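Local coordinates for flap endonuclease 1 (Desulfurococcus amylolyticus, PDB 3ORY), which probably cuts 5' flaps from branched DNA as a structure-specific, metal-dependent nuclease in replication and repair, as other flap endonucleases do, at residues Val13-Ile18 with Glu238-Ile243; Glu28-Leu33 with Val219-Ile224; Tyr43-Gln48 with Asn201-Gly206; Gln186-Leu191 with Pro196-Asn201. All coordinates share one frame; numbering follows the deposited sequence.

Contact 1 of 4, residues Val13-Ile18 with Glu238-Ile243; sequences VDLKDI and ENLIDI
Leu15 and Ile18, on the N-terminal loop ahead of strand 24-26, pack on Leu240 and Ile243 of helix 237-247, which with helix 261-271 probably forms the helix-two-turn-helix element that binds DNA in flap endonucleases. The contact is wholly apolar. Leu15 divides its two methyls between successive turns of the helix: CD1 reaches Leu240 CD1 at 3.9 Å, while CD2 comes to 4.0 Å from Ile243 CG2. Leu240 starts out pointing along the interface; with CG anti to the backbone N (chi1 -174°), its methyl is carried over to the loop. Ile243 offers both of its branches, CG2 to Leu15 and the end of the longer arm to Ile18, whose CD1 lies 4.3 Å from Ile243 CD1. All four residues are buried. Leu192 of helix 189-192 also covers Leu15 and Leu240, and Leu265 of helix 261-271 packs on Ile243, so the loop joins a larger hydrophobic cluster. The backbone that presents the two loop residues is tightly turned. Ile18 N bonds to Leu15 O, and Asp14 closes an Asx turn in which Lys16 N reaches Asp14 OD1 at 3.0 Å, approaching from above the carboxylate plane.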
loop_
_atom_site.group_PDB
_atom_site.type_symbol
_atom_site.label_atom_id
_atom_site.label_comp_id
_atom_site.label_asym_id
_atom_site.label_seq_id
_atom_site.Cartn_x
_atom_site.Cartn_y
_atom_site.Cartn_z
ATOM N N VAL A 13 7.454 -2.118 -5.206
ATOM C CA VAL A 13 8.711 -1.483 -5.539
ATOM C C VAL A 13 8.941 -0.371 -4.521
ATOM O O VAL A 13 8.190 0.601 -4.476
ATOM C CB VAL A 13 8.666 -0.912 -6.980
ATOM C CG1 VAL A 13 9.941 -0.129 -7.304
ATOM C CG2 VAL A 13 8.438 -2.039 -7.999
ATOM N N ASP A 14 9.968 -0.529 -3.690
ATOM C CA ASP A 14 10.257 0.440 -2.637
ATOM C C ASP A 14 11.449 1.326 -3.052
ATOM O O ASP A 14 12.571 0.844 -3.192
ATOM C CB ASP A 14 10.518 -0.284 -1.310
ATOM C CG ASP A 14 10.781 0.671 -0.136
ATOM O OD1 ASP A 14 10.610 1.903 -0.268
ATOM O OD2 ASP A 14 11.152 0.162 0.946
ATOM N N LEU A 15 11.177 2.615 -3.256
ATOM C CA LEU A 15 12.194 3.584 -3.689
ATOM C C LEU A 15 12.518 4.593 -2.592
ATOM O O LEU A 15 13.198 5.593 -2.838
ATOM C CB LEU A 15 11.718 4.327 -4.941
ATOM C CG LEU A 15 11.319 3.490 -6.163
ATOM C CD1 LEU A 15 10.884 4.421 -7.294
ATOM C CD2 LEU A 15 12.464 2.600 -6.609
ATOM N N LYS A 16 12.030 4.326 -1.381
ATOM C CA LYS A 16 12.142 5.268 -0.266
ATOM C C LYS A 16 13.484 5.984 -0.157
ATOM O O LYS A 16 13.524 7.208 -0.025
ATOM C CB LYS A 16 11.819 4.572 1.063
ATOM C CG LYS A 16 11.681 5.525 2.242
ATOM C CD LYS A 16 11.158 4.787 3.489
ATOM C CE LYS A 16 10.805 5.774 4.601
ATOM N NZ LYS A 16 11.955 6.661 4.945
ATOM N N ASP A 17 14.588 5.249 -0.195
ATOM C CA ASP A 17 15.856 5.927 0.053
ATOM C C ASP A 17 16.545 6.540 -1.171
ATOM O O ASP A 17 17.661 7.046 -1.049
ATOM C CB ASP A 17 16.816 5.100 0.921
ATOM C CG ASP A 17 16.887 3.653 0.508
ATOM O OD1 ASP A 17 17.025 3.388 -0.709
ATOM O OD2 ASP A 17 16.798 2.790 1.416
ATOM N N ILE A 18 15.888 6.512 -2.336
ATOM C CA ILE A 18 16.372 7.319 -3.459
ATOM C C ILE A 18 15.519 8.556 -3.740
ATOM O O ILE A 18 15.890 9.370 -4.583
ATOM C CB ILE A 18 16.629 6.520 -4.776
ATOM C CG1 ILE A 18 15.324 5.963 -5.361
ATOM C CG2 ILE A 18 17.671 5.431 -4.557
ATOM C CD1 ILE A 18 15.433 5.576 -6.851
ATOM N N GLU A 238 11.277 6.269 -18.455
ATOM C CA GLU A 238 11.824 4.943 -18.807
ATOM C C GLU A 238 12.934 4.515 -17.840
ATOM O O GLU A 238 12.972 3.359 -17.422
ATOM C CB GLU A 238 12.303 4.886 -20.268
ATOM C CG GLU A 238 11.148 4.789 -21.266
ATOM C CD GLU A 238 11.604 4.509 -22.686
ATOM O OE1 GLU A 238 12.720 3.969 -22.877
ATOM O OE2 GLU A 238 10.834 4.819 -23.615
ATOM N N ASN A 239 13.821 5.448 -17.488
ATOM C CA ASN A 239 14.851 5.201 -16.467
ATOM C C ASN A 239 14.223 4.773 -15.140
ATOM O O ASN A 239 14.691 3.819 -14.514
ATOM C CB ASN A 239 15.697 6.447 -16.186
ATOM C CG ASN A 239 16.585 6.883 -17.361
ATOM O OD1 ASN A 239 16.866 6.136 -18.322
ATOM N ND2 ASN A 239 17.037 8.119 -17.273
ATOM N N LEU A 240 13.171 5.478 -14.707
ATOM C CA LEU A 240 12.492 5.142 -13.443
ATOM C C LEU A 240 11.896 3.731 -13.482
ATOM O O LEU A 240 12.030 2.945 -12.528
ATOM C CB LEU A 240 11.384 6.157 -13.119
ATOM C CG LEU A 240 10.703 5.972 -11.749
ATOM C CD1 LEU A 240 11.699 6.269 -10.601
ATOM C CD2 LEU A 240 9.454 6.816 -11.591
ATOM N N ILE A 241 11.216 3.420 -14.582
ATOM C CA ILE A 241 10.679 2.079 -14.780
ATOM C C ILE A 241 11.812 1.042 -14.720
ATOM O O ILE A 241 11.678 0.001 -14.077
ATOM C CB ILE A 241 9.894 1.985 -16.109
ATOM C CG1 ILE A 241 8.598 2.796 -16.003
ATOM C CG2 ILE A 241 9.600 0.518 -16.462
ATOM C CD1 ILE A 241 7.868 3.012 -17.356
ATOM N N ASP A 242 12.933 1.340 -15.369
ATOM C CA ASP A 242 14.055 0.414 -15.379
ATOM C C ASP A 242 14.603 0.170 -13.967
ATOM O O ASP A 242 14.997 -0.953 -13.639
ATOM C CB ASP A 242 15.164 0.895 -16.327
ATOM C CG ASP A 242 14.908 0.484 -17.785
ATOM O OD1 ASP A 242 13.930 -0.240 -18.058
ATOM O OD2 ASP A 242 15.680 0.883 -18.670
ATOM N N ILE A 243 14.615 1.213 -13.137
ATOM C CA ILE A 243 15.001 1.049 -11.738
ATOM C C ILE A 243 14.096 0.008 -11.076
ATOM O O ILE A 243 14.587 -0.911 -10.397
ATOM C CB ILE A 243 15.001 2.384 -10.950
ATOM C CG1 ILE A 243 16.121 3.303 -11.460
ATOM C CG2 ILE A 243 15.215 2.120 -9.452
ATOM C CD1 ILE A 243 15.982 4.756 -11.001
#

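Contact 2 of 4, residues Glu28-Leu33 with Val219-Ile224; sequences EDLRIL and VKPELI
Lys220 NZ gives its hydrogen bond to Glu28 OE1 at 3.0 Å, a salt bridge that uses the syn lone pair of the oxygen, on the side of the second carboxylate oxygen. The two chains reach each other in different ways. Glu28 leaves the backbone directed away from its partner and folds back at the second torsion (chi2 -42°), whereas Lys220 runs out fully extended. The aliphatic part of the lysine therefore follows the same oxygen, with Lys220 CE 3.5 Å from Glu28 OE1 and Lys220 CD a little farther off. Since Glu28 is exposed and Lys220 partly so, solvent probably weakens this pair. The bridge lies just past the end of strand 24-26, which pairs antiparallel with strand 216-225; Pro221 bonds through its backbone to Ile27, just before Glu28. Farther in, the packing is apolar. Leu30 CD1 touches Pro221 CG at 3.5 Å, the leucine crossing the pyrrolidine ring at about a right angle. Pro221 is buried, and Leu30 also meets Ala85 and Ser205. Leu30 begins the 3-10 turn 30-32, which is closed by Leu33 N bonding to Leu30 O at 3.0 Å.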
loop_
_atom_site.group_PDB
_atom_site.type_symbol
_atom_site.label_atom_id
_atom_site.label_comp_id
_atom_site.label_asym_id
_atom_site.label_seq_id
_atom_site.Cartn_x
_atom_site.Cartn_y
_atom_site.Cartn_z
ATOM N N GLU A 28 1.211 17.884 6.809
ATOM C CA GLU A 28 1.194 17.990 8.276
ATOM C C GLU A 28 0.145 17.111 8.951
ATOM O O GLU A 28 0.436 16.461 9.960
ATOM C CB GLU A 28 1.103 19.445 8.746
ATOM C CG GLU A 28 2.407 20.237 8.547
ATOM C CD GLU A 28 3.683 19.451 8.912
ATOM O OE1 GLU A 28 3.719 18.774 9.966
ATOM O OE2 GLU A 28 4.664 19.525 8.140
ATOM N N ASP A 29 -1.061 17.087 8.385
ATOM C CA ASP A 29 -2.087 16.096 8.751
ATOM C C ASP A 29 -3.061 15.860 7.596
ATOM O O ASP A 29 -3.062 16.597 6.607
ATOM C CB ASP A 29 -2.843 16.498 10.032
ATOM C CG ASP A 29 -3.368 17.934 9.992
ATOM O OD1 ASP A 29 -3.394 18.558 8.903
ATOM O OD2 ASP A 29 -3.754 18.444 11.069
ATOM N N LEU A 30 -3.894 14.837 7.741
ATOM C CA LEU A 30 -4.891 14.476 6.737
ATOM C C LEU A 30 -5.745 15.649 6.229
ATOM O O LEU A 30 -6.064 15.707 5.042
ATOM C CB LEU A 30 -5.781 13.355 7.284
ATOM C CG LEU A 30 -5.499 11.873 6.998
ATOM C CD1 LEU A 30 -4.028 11.551 6.796
ATOM C CD2 LEU A 30 -6.088 11.003 8.108
ATOM N N ARG A 31 -6.090 16.585 7.118
ATOM C CA ARG A 31 -7.033 17.666 6.799
ATOM C C ARG A 31 -6.557 18.602 5.678
ATOM O O ARG A 31 -7.379 19.175 4.958
ATOM C CB ARG A 31 -7.406 18.465 8.061
ATOM C CG ARG A 31 -8.850 19.007 8.097
ATOM C CD ARG A 31 -9.027 20.297 7.263
ATOM N NE ARG A 31 -10.192 21.111 7.639
ATOM C CZ ARG A 31 -11.459 20.848 7.308
ATOM N NH1 ARG A 31 -11.773 19.767 6.595
ATOM N NH2 ARG A 31 -12.426 21.668 7.709
ATOM N N ILE A 32 -5.244 18.745 5.512
ATOM C CA ILE A 32 -4.708 19.544 4.403
ATOM C C ILE A 32 -5.264 19.083 3.032
ATOM O O ILE A 32 -5.460 19.894 2.126
ATOM C CB ILE A 32 -3.144 19.631 4.447
ATOM C CG1 ILE A 32 -2.698 20.889 5.212
ATOM C CG2 ILE A 32 -2.528 19.668 3.054
ATOM C CD1 ILE A 32 -2.391 20.665 6.685
ATOM N N LEU A 33 -5.564 17.789 2.914
ATOM C CA LEU A 33 -6.099 17.217 1.671
ATOM C C LEU A 33 -7.631 17.257 1.576
ATOM O O LEU A 33 -8.217 16.615 0.700
ATOM C CB LEU A 33 -5.603 15.773 1.496
ATOM C CG LEU A 33 -4.098 15.527 1.310
ATOM C CD1 LEU A 33 -3.775 14.040 1.470
ATOM C CD2 LEU A 33 -3.605 16.043 -0.034
ATOM N N VAL A 219 4.372 9.359 12.195
ATOM C CA VAL A 219 4.315 9.063 10.767
ATOM C C VAL A 219 3.320 10.025 10.126
ATOM O O VAL A 219 2.147 10.060 10.507
ATOM C CB VAL A 219 3.891 7.599 10.478
ATOM C CG1 VAL A 219 3.946 7.316 8.968
ATOM C CG2 VAL A 219 4.770 6.615 11.231
ATOM N N LYS A 220 3.801 10.801 9.161
ATOM C CA LYS A 220 2.979 11.786 8.455
ATOM C C LYS A 220 2.801 11.415 6.981
ATOM O O LYS A 220 3.697 10.830 6.379
ATOM C CB LYS A 220 3.610 13.180 8.554
ATOM C CG LYS A 220 3.603 13.773 9.963
ATOM C CD LYS A 220 4.381 15.077 10.005
ATOM C CE LYS A 220 4.402 15.679 11.407
ATOM N NZ LYS A 220 5.421 16.769 11.499
ATOM N N PRO A 221 1.649 11.768 6.389
ATOM C CA PRO A 221 1.509 11.505 4.958
ATOM C C PRO A 221 2.473 12.375 4.158
ATOM O O PRO A 221 2.875 13.444 4.631
ATOM C CB PRO A 221 0.059 11.902 4.655
ATOM C CG PRO A 221 -0.614 12.003 5.986
ATOM C CD PRO A 221 0.449 12.409 6.950
ATOM N N GLU A 222 2.856 11.905 2.974
ATOM C CA GLU A 222 3.761 12.654 2.102
ATOM C C GLU A 222 3.315 12.585 0.642
ATOM O O GLU A 222 2.848 11.538 0.167
ATOM C CB GLU A 222 5.208 12.173 2.257
ATOM C CG GLU A 222 5.466 10.739 1.809
ATOM C CD GLU A 222 6.891 10.265 2.076
ATOM O OE1 GLU A 222 7.614 10.909 2.859
ATOM O OE2 GLU A 222 7.288 9.231 1.500
ATOM N N LEU A 223 3.442 13.716 -0.046
ATOM C CA LEU A 223 3.109 13.819 -1.457
ATOM C C LEU A 223 4.376 13.732 -2.301
ATOM O O LEU A 223 5.353 14.435 -2.044
ATOM C CB LEU A 223 2.379 15.138 -1.743
ATOM C CG LEU A 223 2.195 15.574 -3.206
ATOM C CD1 LEU A 223 1.200 14.674 -3.926
ATOM C CD2 LEU A 223 1.758 17.037 -3.290
ATOM N N ILE A 224 4.359 12.859 -3.302
ATOM C CA ILE A 224 5.447 12.797 -4.269
ATOM C C ILE A 224 4.885 13.043 -5.657
ATOM O O ILE A 224 3.971 12.345 -6.103
ATOM C CB ILE A 224 6.185 11.441 -4.226
ATOM C CG1 ILE A 224 6.799 11.218 -2.849
ATOM C CG2 ILE A 224 7.255 11.364 -5.337
ATOM C CD1 ILE A 224 6.974 9.761 -2.493
#

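Contact 3 of 4, residues Tyr43-Gln48 with Asn201-Gly206; sequences YNALYQ and NLTISG
Ala45 and Thr203 bring the two backbones together, their CA atoms 6.2 Å apart where a turn of helix 42-52 faces the loop between strands 197-200 and 206-209. The helical segment keeps its regular bonds, such as Gln48 N to Asn44 O, while the loop folds into a tight turn with Ile204 N bonded to Asn201 O at 3.1 Å. Thr203 is the main contributor from the loop and splits its branches. CG2 lies against Ala45 CB at 3.7 Å; OG1, set between the backbone N and the carbonyl carbon (chi1 58°), rests on the aliphatic part of Gln48, 3.4 Å from CG. The helix follows directly on strand 37-41 of the PIN-like core, so the contact packs the first helix of that core against a loop of the XPG I-region. A glycine in place of Thr203 would probably leave Ala45 CB and the Gln48 methylene groups with a gap between helix and loop. Next along, Ile204 CG2 meets Gln48 CB at 4.0 Å. Gln48 bends at its second torsion, which sends the amide off the threonine; its OE1 accepts from Val9 N, and the side chain also packs on Gln186.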
loop_
_atom_site.group_PDB
_atom_site.type_symbol
_atom_site.label_atom_id
_atom_site.label_comp_id
_atom_site.label_asym_id
_atom_site.label_seq_id
_atom_site.Cartn_x
_atom_site.Cartn_y
_atom_site.Cartn_z
ATOM N N TYR A 43 -5.055 -3.741 -2.366
ATOM C CA TYR A 43 -4.203 -4.795 -1.788
ATOM C C TYR A 43 -3.148 -4.199 -0.869
ATOM O O TYR A 43 -2.901 -4.732 0.210
ATOM C CB TYR A 43 -3.546 -5.674 -2.883
ATOM C CG TYR A 43 -4.494 -6.612 -3.614
ATOM C CD1 TYR A 43 -5.878 -6.511 -3.462
ATOM C CD2 TYR A 43 -4.002 -7.583 -4.492
ATOM C CE1 TYR A 43 -6.745 -7.364 -4.158
ATOM C CE2 TYR A 43 -4.863 -8.445 -5.184
ATOM C CZ TYR A 43 -6.228 -8.324 -5.011
ATOM O OH TYR A 43 -7.094 -9.151 -5.697
ATOM N N ASN A 44 -2.528 -3.092 -1.284
ATOM C CA ASN A 44 -1.477 -2.501 -0.464
ATOM C C ASN A 44 -2.027 -2.042 0.881
ATOM O O ASN A 44 -1.405 -2.280 1.917
ATOM C CB ASN A 44 -0.772 -1.335 -1.166
ATOM C CG ASN A 44 0.582 -1.057 -0.584
ATOM O OD1 ASN A 44 1.598 -1.608 -1.048
ATOM N ND2 ASN A 44 0.626 -0.221 0.449
ATOM N N ALA A 45 -3.187 -1.387 0.860
ATOM C CA ALA A 45 -3.835 -0.962 2.101
ATOM C C ALA A 45 -4.149 -2.150 2.998
ATOM O O ALA A 45 -3.897 -2.098 4.192
ATOM C CB ALA A 45 -5.114 -0.132 1.816
ATOM N N LEU A 46 -4.694 -3.222 2.428
ATOM C CA LEU A 46 -5.054 -4.385 3.241
ATOM C C LEU A 46 -3.819 -5.021 3.869
ATOM O O LEU A 46 -3.865 -5.459 5.012
ATOM C CB LEU A 46 -5.866 -5.417 2.424
ATOM C CG LEU A 46 -7.224 -4.913 1.915
ATOM C CD1 LEU A 46 -7.961 -5.982 1.085
ATOM C CD2 LEU A 46 -8.108 -4.433 3.053
ATOM N N TYR A 47 -2.717 -5.058 3.121
ATOM C CA TYR A 47 -1.439 -5.516 3.655
ATOM C C TYR A 47 -0.925 -4.632 4.793
ATOM O O TYR A 47 -0.390 -5.147 5.791
ATOM C CB TYR A 47 -0.388 -5.657 2.535
ATOM C CG TYR A 47 -0.406 -7.038 1.910
ATOM C CD1 TYR A 47 -0.177 -8.177 2.695
ATOM C CD2 TYR A 47 -0.682 -7.218 0.558
ATOM C CE1 TYR A 47 -0.197 -9.448 2.147
ATOM C CE2 TYR A 47 -0.716 -8.511 -0.010
ATOM C CZ TYR A 47 -0.469 -9.606 0.796
ATOM O OH TYR A 47 -0.498 -10.875 0.275
ATOM N N GLN A 48 -1.085 -3.313 4.651
ATOM C CA GLN A 48 -0.692 -2.390 5.730
ATOM C C GLN A 48 -1.473 -2.664 7.015
ATOM O O GLN A 48 -0.881 -2.730 8.101
ATOM C CB GLN A 48 -0.850 -0.922 5.327
ATOM C CG GLN A 48 -0.016 -0.481 4.132
ATOM C CD GLN A 48 1.413 -1.011 4.149
ATOM O OE1 GLN A 48 2.103 -0.993 5.180
ATOM N NE2 GLN A 48 1.876 -1.464 2.990
ATOM N N ASN A 201 1.816 6.873 3.202
ATOM C CA ASN A 201 1.526 6.861 4.655
ATOM C C ASN A 201 0.069 7.112 5.042
ATOM O O ASN A 201 -0.261 7.148 6.227
ATOM C CB ASN A 201 2.453 7.806 5.445
ATOM C CG ASN A 201 3.930 7.511 5.225
ATOM O OD1 ASN A 201 4.772 8.412 5.288
ATOM N ND2 ASN A 201 4.253 6.258 4.992
ATOM N N LEU A 202 -0.799 7.284 4.051
ATOM C CA LEU A 202 -2.204 7.579 4.317
ATOM C C LEU A 202 -2.898 6.471 5.111
ATOM O O LEU A 202 -3.788 6.743 5.906
ATOM C CB LEU A 202 -2.952 7.861 3.014
ATOM C CG LEU A 202 -4.271 8.622 3.109
ATOM C CD1 LEU A 202 -4.061 10.133 3.298
ATOM C CD2 LEU A 202 -5.107 8.344 1.871
ATOM N N THR A 203 -2.472 5.225 4.921
ATOM C CA THR A 203 -3.106 4.102 5.614
ATOM C C THR A 203 -2.502 3.845 6.994
ATOM O O THR A 203 -3.027 3.040 7.755
ATOM C CB THR A 203 -3.039 2.806 4.783
ATOM O OG1 THR A 203 -1.671 2.499 4.500
ATOM C CG2 THR A 203 -3.815 2.968 3.478
ATOM N N ILE A 204 -1.405 4.536 7.314
ATOM C CA ILE A 204 -0.667 4.272 8.551
ATOM C C ILE A 204 -0.268 5.522 9.343
ATOM O O ILE A 204 0.500 5.414 10.298
ATOM C CB ILE A 204 0.624 3.422 8.302
ATOM C CG1 ILE A 204 1.588 4.143 7.338
ATOM C CG2 ILE A 204 0.270 2.001 7.836
ATOM C CD1 ILE A 204 3.045 3.615 7.365
ATOM N N SER A 205 -0.771 6.693 8.947
ATOM C CA SER A 205 -0.357 7.958 9.575
ATOM C C SER A 205 -0.848 8.081 11.017
ATOM O O SER A 205 -1.784 7.391 11.427
ATOM C CB SER A 205 -0.778 9.175 8.738
ATOM O OG SER A 205 -2.180 9.232 8.546
ATOM N N GLY A 206 -0.199 8.961 11.778
ATOM C CA GLY A 206 -0.522 9.154 13.186
ATOM C C GLY A 206 0.651 8.855 14.098
ATOM O O GLY A 206 1.806 8.817 13.664
#

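Contact 4 of 4, residues Gln186-Leu191 with Pro196-Asn201; sequences QDYDSL and PKLVRN
Arg200 lies between Gln186 and Tyr188 and holds the backbone carbonyl of Gln186 with two nitrogens from one edge of its guanidinium. NE and NH2 donate to Gln186 O at 3.1 Å and 3.2 Å, the oxygen lying in the guanidinium plane; NH2 meets a lone pair, NE comes from above the carbonyl plane. Tyr188 OH sits 3.0 Å over one face of the guanidinium, offset toward the rim, the ring tilted only 12° from it; this is van der Waals packing, the angles being too poor for a hydrogen bond. Gln186 NE2 lies over the opposite face, toward NH2. The Gln186 amide, bent round at chi2 (-47°), also takes Asn201 N on a lone pair of OE1 at 2.7 Å. A leucine in place of Arg200 would probably leave buried Gln186 O without its two donors and Glu222 without the charge it pairs with at NH1. Two residues earlier on the strand, Leu198 CD2 packs on Leu191 CD1 (3.8 Å) and Tyr188 CD1 (4.0 Å). It also presses on Asp187 O, buried with no polar partner in the model. Asp187 lies close to Glu168, as acids do at the metal site of relatives; a phosphate ion, probably from the crystallisation liquor, is nearby. Helix 189-192 and strand 197-200 complete a beta-alpha-beta unit with parallel strand 182-184, and Ile224 of strand 216-225 packs on Tyr188, Leu191 and Arg200.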
loop_
_atom_site.group_PDB
_atom_site.type_symbol
_atom_site.label_atom_id
_atom_site.label_comp_id
_atom_site.label_asym_id
_atom_site.label_seq_id
_atom_site.Cartn_x
_atom_site.Cartn_y
_atom_site.Cartn_z
ATOM N N GLN A 186 1.883 2.419 -0.053
ATOM C CA GLN A 186 3.235 2.449 0.511
ATOM C C GLN A 186 4.297 2.189 -0.549
ATOM O O GLN A 186 5.430 2.659 -0.424
ATOM C CB GLN A 186 3.395 1.465 1.680
ATOM C CG GLN A 186 2.623 1.860 2.938
ATOM C CD GLN A 186 2.813 3.313 3.317
ATOM O OE1 GLN A 186 1.907 4.130 3.146
ATOM N NE2 GLN A 186 3.999 3.651 3.799
ATOM N N ASP A 187 3.949 1.469 -1.612
ATOM C CA ASP A 187 4.936 1.289 -2.659
ATOM C C ASP A 187 4.821 2.380 -3.725
ATOM O O ASP A 187 3.911 3.226 -3.697
ATOM C CB ASP A 187 4.936 -0.134 -3.242
ATOM C CG ASP A 187 3.626 -0.512 -3.877
ATOM O OD1 ASP A 187 2.994 0.353 -4.517
ATOM O OD2 ASP A 187 3.232 -1.691 -3.723
ATOM N N TYR A 188 5.767 2.360 -4.650
ATOM C CA TYR A 188 5.941 3.435 -5.605
ATOM C C TYR A 188 5.469 3.029 -6.998
ATOM O O TYR A 188 5.687 3.759 -7.976
ATOM C CB TYR A 188 7.426 3.829 -5.613
ATOM C CG TYR A 188 7.860 4.477 -4.312
ATOM C CD1 TYR A 188 8.038 5.860 -4.215
ATOM C CD2 TYR A 188 8.072 3.704 -3.167
ATOM C CE1 TYR A 188 8.423 6.453 -2.996
ATOM C CE2 TYR A 188 8.458 4.280 -1.973
ATOM C CZ TYR A 188 8.635 5.646 -1.888
ATOM O OH TYR A 188 9.011 6.180 -0.675
ATOM N N ASP A 189 4.832 1.860 -7.077
ATOM C CA ASP A 189 4.419 1.264 -8.359
ATOM C C ASP A 189 3.588 2.210 -9.203
ATOM O O ASP A 189 3.747 2.243 -10.415
ATOM C CB ASP A 189 3.601 -0.020 -8.129
ATOM C CG ASP A 189 4.358 -1.091 -7.339
ATOM O OD1 ASP A 189 5.286 -0.767 -6.566
ATOM O OD2 ASP A 189 4.000 -2.283 -7.483
ATOM N N SER A 190 2.684 2.955 -8.564
ATOM C CA SER A 190 1.800 3.865 -9.284
ATOM C C SER A 190 2.558 4.979 -10.037
ATOM O O SER A 190 2.115 5.402 -11.102
ATOM C CB SER A 190 0.679 4.422 -8.384
ATOM O OG SER A 190 1.163 5.351 -7.427
ATOM N N LEU A 191 3.695 5.420 -9.499
ATOM C CA LEU A 191 4.580 6.376 -10.181
ATOM C C LEU A 191 5.191 5.765 -11.433
ATOM O O LEU A 191 5.247 6.416 -12.480
ATOM C CB LEU A 191 5.689 6.867 -9.247
ATOM C CG LEU A 191 5.209 7.712 -8.059
ATOM C CD1 LEU A 191 6.352 7.989 -7.090
ATOM C CD2 LEU A 191 4.590 9.031 -8.542
ATOM N N PRO A 196 0.652 11.009 -11.786
ATOM C CA PRO A 196 1.234 12.341 -11.567
ATOM C C PRO A 196 1.567 12.594 -10.095
ATOM O O PRO A 196 2.514 13.326 -9.793
ATOM C CB PRO A 196 0.119 13.291 -12.024
ATOM C CG PRO A 196 -0.643 12.507 -13.025
ATOM C CD PRO A 196 -0.617 11.083 -12.525
ATOM N N LYS A 197 0.798 11.985 -9.193
ATOM C CA LYS A 197 0.935 12.253 -7.763
ATOM C C LYS A 197 0.699 10.999 -6.945
ATOM O O LYS A 197 -0.318 10.319 -7.118
ATOM C CB LYS A 197 -0.061 13.333 -7.311
ATOM C CG LYS A 197 0.219 14.745 -7.818
ATOM C CD LYS A 197 -0.689 15.759 -7.126
ATOM C CE LYS A 197 -0.194 17.175 -7.353
ATOM N NZ LYS A 197 -0.167 17.482 -8.799
ATOM N N LEU A 198 1.638 10.711 -6.049
ATOM C CA LEU A 198 1.495 9.624 -5.083
ATOM C C LEU A 198 1.491 10.177 -3.660
ATOM O O LEU A 198 2.376 10.959 -3.284
ATOM C CB LEU A 198 2.634 8.602 -5.234
ATOM C CG LEU A 198 2.798 7.550 -4.122
ATOM C CD1 LEU A 198 1.630 6.538 -4.070
ATOM C CD2 LEU A 198 4.119 6.807 -4.276
ATOM N N VAL A 199 0.505 9.769 -2.867
ATOM C CA VAL A 199 0.531 10.054 -1.435
ATOM C C VAL A 199 0.901 8.780 -0.679
ATOM O O VAL A 199 0.277 7.729 -0.874
ATOM C CB VAL A 199 -0.811 10.652 -0.926
ATOM C CG1 VAL A 199 -0.830 10.730 0.603
ATOM C CG2 VAL A 199 -1.048 12.046 -1.544
ATOM N N ARG A 200 1.932 8.871 0.157
ATOM C CA ARG A 200 2.330 7.749 1.005
ATOM C C ARG A 200 1.919 7.976 2.452
ATOM O O ARG A 200 1.706 9.121 2.866
ATOM C CB ARG A 200 3.839 7.512 0.928
ATOM C CG ARG A 200 4.331 7.093 -0.455
ATOM C CD ARG A 200 5.831 6.831 -0.431
ATOM N NE ARG A 200 6.150 5.567 0.237
ATOM C CZ ARG A 200 6.723 5.445 1.432
ATOM N NH1 ARG A 200 7.068 6.518 2.142
ATOM N NH2 ARG A 200 6.959 4.233 1.915
ATOM N N ASN A 201 1.816 6.873 3.202
ATOM C CA ASN A 201 1.526 6.861 4.655
ATOM C C ASN A 201 0.069 7.112 5.042
ATOM O O ASN A 201 -0.261 7.148 6.227
ATOM C CB ASN A 201 2.453 7.806 5.445
ATOM C CG ASN A 201 3.930 7.511 5.225
ATOM O OD1 ASN A 201 4.772 8.412 5.288
ATOM N ND2 ASN A 201 4.253 6.258 4.992
#

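The four contacts are concentric along the chain: contact 1 encloses 2, which encloses 3, which encloses 4. The first three each join the N-terminal XPG region to the I-region; contact 4 lies within the latter. Contact 3 is central, about 5 Å from the chain centre, and shares Asn201 with contact 4, their centres about 12 Å apart. Contacts 2 and 4 reach neighbouring strands of the mixed sheet, 216-225 and 197-200, tied by the Glu222-Arg200 salt bridge. Contact 1, centred about 22 Å from contact 2, touches contact 4, where Val13 meets Tyr188 and Asp189. Contacts 2, 3 and 4 gather round the sheet, while contact 1 ties the probable DNA-binding helices to it through contact 4.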